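Local coordinates for FdxN element excision controlling factor protein (Anabaena variabilis, PDB 2OKF), which probably binds nucleic acid as an XisH-type factor controlling excision of the fdxN element during site-specific recombination of cyanobacterial nitrogen-fixation genes, at residues A[8-14]-A[128-133]. Sequence-based numbering, arbitrary orientation.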
loop_
_atom_site.group_PDB
_atom_site.type_symbol
_atom_site.label_atom_id
_atom_site.label_comp_id
_atom_site.label_asym_id
_atom_site.label_seq_id
_atom_site.Cartn_x
_atom_site.Cartn_y
_atom_site.Cartn_z
ATOM N N PHE A 8 -17.180 8.611 -9.418
ATOM C CA PHE A 8 -16.001 8.208 -10.183
ATOM C C PHE A 8 -16.091 6.759 -10.598
ATOM O O PHE A 8 -15.629 6.372 -11.668
ATOM C CB PHE A 8 -14.718 8.491 -9.402
ATOM C CG PHE A 8 -14.409 9.938 -9.338
ATOM C CD1 PHE A 8 -15.020 10.748 -8.379
ATOM C CD2 PHE A 8 -13.558 10.515 -10.273
ATOM C CE1 PHE A 8 -14.772 12.101 -8.352
ATOM C CE2 PHE A 8 -13.303 11.870 -10.252
ATOM C CZ PHE A 8 -13.920 12.674 -9.299
ATOM N N HIS A 9 -16.711 5.952 -9.750
ATOM C CA HIS A 9 -16.935 4.564 -10.078
ATOM C C HIS A 9 -17.808 4.458 -11.343
ATOM O O HIS A 9 -17.527 3.674 -12.268
ATOM C CB HIS A 9 -17.615 3.917 -8.889
ATOM C CG HIS A 9 -17.792 2.456 -9.034
ATOM N ND1 HIS A 9 -16.903 1.546 -8.498
ATOM C CD2 HIS A 9 -18.770 1.736 -9.624
ATOM C CE1 HIS A 9 -17.322 0.324 -8.781
ATOM N NE2 HIS A 9 -18.449 0.412 -9.463
ATOM N N GLU A 10 -18.883 5.243 -11.395
ATOM C CA GLU A 10 -19.767 5.251 -12.539
ATOM C C GLU A 10 -19.061 5.805 -13.775
ATOM O O GLU A 10 -19.261 5.295 -14.872
ATOM C CB GLU A 10 -21.060 6.012 -12.244
ATOM C CG GLU A 10 -21.985 5.246 -11.290
ATOM C CD GLU A 10 -22.267 3.819 -11.788
ATOM O OE1 GLU A 10 -22.717 3.664 -12.955
ATOM O OE2 GLU A 10 -22.009 2.854 -11.020
ATOM N N VAL A 11 -18.231 6.830 -13.597
ATOM C CA VAL A 11 -17.461 7.382 -14.719
ATOM C C VAL A 11 -16.594 6.298 -15.355
ATOM O O VAL A 11 -16.542 6.176 -16.564
ATOM C CB VAL A 11 -16.545 8.537 -14.271
ATOM C CG1 VAL A 11 -15.518 8.883 -15.327
ATOM C CG2 VAL A 11 -17.389 9.761 -13.927
ATOM N N VAL A 12 -15.878 5.533 -14.532
ATOM C CA VAL A 12 -15.009 4.490 -15.078
ATOM C C VAL A 12 -15.821 3.403 -15.771
ATOM O O VAL A 12 -15.435 2.893 -16.823
ATOM C CB VAL A 12 -14.055 3.917 -13.981
ATOM C CG1 VAL A 12 -13.252 2.766 -14.556
ATOM C CG2 VAL A 12 -13.158 5.015 -13.469
ATOM N N LYS A 13 -16.955 3.030 -15.198
ATOM C CA LYS A 13 -17.819 2.049 -15.837
ATOM C C LYS A 13 -18.265 2.545 -17.192
ATOM O O LYS A 13 -18.289 1.802 -18.161
ATOM C CB LYS A 13 -19.018 1.708 -14.943
ATOM C CG LYS A 13 -18.653 0.884 -13.764
ATOM C CD LYS A 13 -19.769 0.728 -12.730
ATOM C CE LYS A 13 -20.937 -0.066 -13.228
ATOM N NZ LYS A 13 -21.851 -0.399 -12.046
ATOM N N THR A 14 -18.658 3.821 -17.254
ATOM C CA THR A 14 -19.085 4.446 -18.497
ATOM C C THR A 14 -17.961 4.424 -19.523
ATOM O O THR A 14 -18.186 4.016 -20.677
ATOM C CB THR A 14 -19.591 5.857 -18.236
ATOM O OG1 THR A 14 -20.822 5.731 -17.494
ATOM C CG2 THR A 14 -19.855 6.636 -19.530
ATOM N N TYR A 128 -8.138 7.611 -17.237
ATOM C CA TYR A 128 -9.466 8.018 -17.742
ATOM C C TYR A 128 -9.684 9.502 -17.600
ATOM O O TYR A 128 -9.195 10.118 -16.698
ATOM C CB TYR A 128 -10.594 7.246 -17.062
ATOM C CG TYR A 128 -10.792 7.480 -15.594
ATOM C CD1 TYR A 128 -9.990 6.866 -14.627
ATOM C CD2 TYR A 128 -11.812 8.306 -15.130
ATOM C CE1 TYR A 128 -10.192 7.086 -13.325
ATOM C CE2 TYR A 128 -12.006 8.552 -13.820
ATOM C CZ TYR A 128 -11.206 7.927 -12.885
ATOM O OH TYR A 128 -11.418 8.147 -11.534
ATOM N N ASP A 129 -10.378 10.067 -18.573
ATOM C CA ASP A 129 -10.750 11.461 -18.586
ATOM C C ASP A 129 -12.093 11.567 -17.885
ATOM O O ASP A 129 -13.096 10.990 -18.306
ATOM C CB ASP A 129 -10.838 11.957 -20.015
ATOM C CG ASP A 129 -11.105 13.421 -20.084
ATOM O OD1 ASP A 129 -12.219 13.856 -19.715
ATOM O OD2 ASP A 129 -10.178 14.146 -20.497
ATOM N N VAL A 130 -12.123 12.310 -16.797
ATOM C CA VAL A 130 -13.329 12.374 -15.975
ATOM C C VAL A 130 -14.505 13.103 -16.627
ATOM O O VAL A 130 -15.652 12.604 -16.643
ATOM C CB VAL A 130 -12.996 13.026 -14.600
ATOM C CG1 VAL A 130 -14.261 13.308 -13.812
ATOM C CG2 VAL A 130 -12.016 12.148 -13.811
ATOM N N GLU A 131 -14.248 14.287 -17.179
ATOM C CA GLU A 131 -15.316 15.106 -17.749
ATOM C C GLU A 131 -15.959 14.425 -18.957
ATOM O O GLU A 131 -17.175 14.452 -19.120
ATOM C CB GLU A 131 -14.777 16.485 -18.131
ATOM C CG GLU A 131 -15.832 17.416 -18.692
ATOM C CD GLU A 131 -15.321 18.844 -18.953
ATOM O OE1 GLU A 131 -14.087 19.069 -18.941
ATOM O OE2 GLU A 131 -16.173 19.740 -19.185
ATOM N N GLN A 132 -15.146 13.828 -19.813
ATOM C CA GLN A 132 -15.683 13.191 -21.009
ATOM C C GLN A 132 -16.053 11.735 -20.825
ATOM O O GLN A 132 -16.721 11.150 -21.670
ATOM C CB GLN A 132 -14.689 13.331 -22.153
ATOM C CG GLN A 132 -14.452 14.751 -22.567
ATOM C CD GLN A 132 -15.720 15.490 -22.822
ATOM O OE1 GLN A 132 -16.666 14.952 -23.444
ATOM N NE2 GLN A 132 -15.768 16.742 -22.375
ATOM N N GLU A 133 -15.607 11.155 -19.712
ATOM C CA GLU A 133 -15.886 9.769 -19.345
ATOM C C GLU A 133 -15.412 8.796 -20.406
ATOM O O GLU A 133 -16.184 7.993 -20.916
ATOM C CB GLU A 133 -17.371 9.567 -19.055
ATOM C CG GLU A 133 -17.966 10.656 -18.150
ATOM C CD GLU A 133 -19.303 10.283 -17.563
ATOM O OE1 GLU A 133 -19.480 9.129 -17.146
ATOM O OE2 GLU A 133 -20.177 11.172 -17.475
HETATM O O HOH W 1 -21.242 7.915 -15.548
#
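Val12 sets a methyl group squarely over the ring of Tyr128, a CH-pi contact that docks helix 6-18 on the mixed sheet of this PDDEXK-clan fold. CG2 of Val12 lies 3.5 Å from the centroid of the Tyr128 ring and only 10° off its normal. One turn earlier, the Phe8 ring turns its edge to the phenol, with Phe8 CD2 3.4 Å from Tyr128 OH. Phe8 CE2 meets Val130 CG2 at 3.8 Å. Val11 adds CG1, at 3.8 Å from Tyr128 CD2. Farther along the helix the contact becomes polar: in one of two conformers of Glu133, a water donates to both Thr14 OG1 and Glu133 OE1, a bridge doubtful as a constant feature. Behind this shell, Tyr128 holds CG between its backbone N and carbonyl carbon (chi1 66°), and the ring presents a face to Val12 CG2, while its hydroxyl is hydrogen-bonded to Lys61 O and Val60 packs against the ring. With an alanine in place of Tyr128, Val12 CG2 would probably lose its aromatic face and Lys61 O its phenol partner. The turn leading to Glu133 is shaped by an Asx motif, in which Gln132 N donates to Asp129 OD1 at 2.9 Å, nearly straight at 168°.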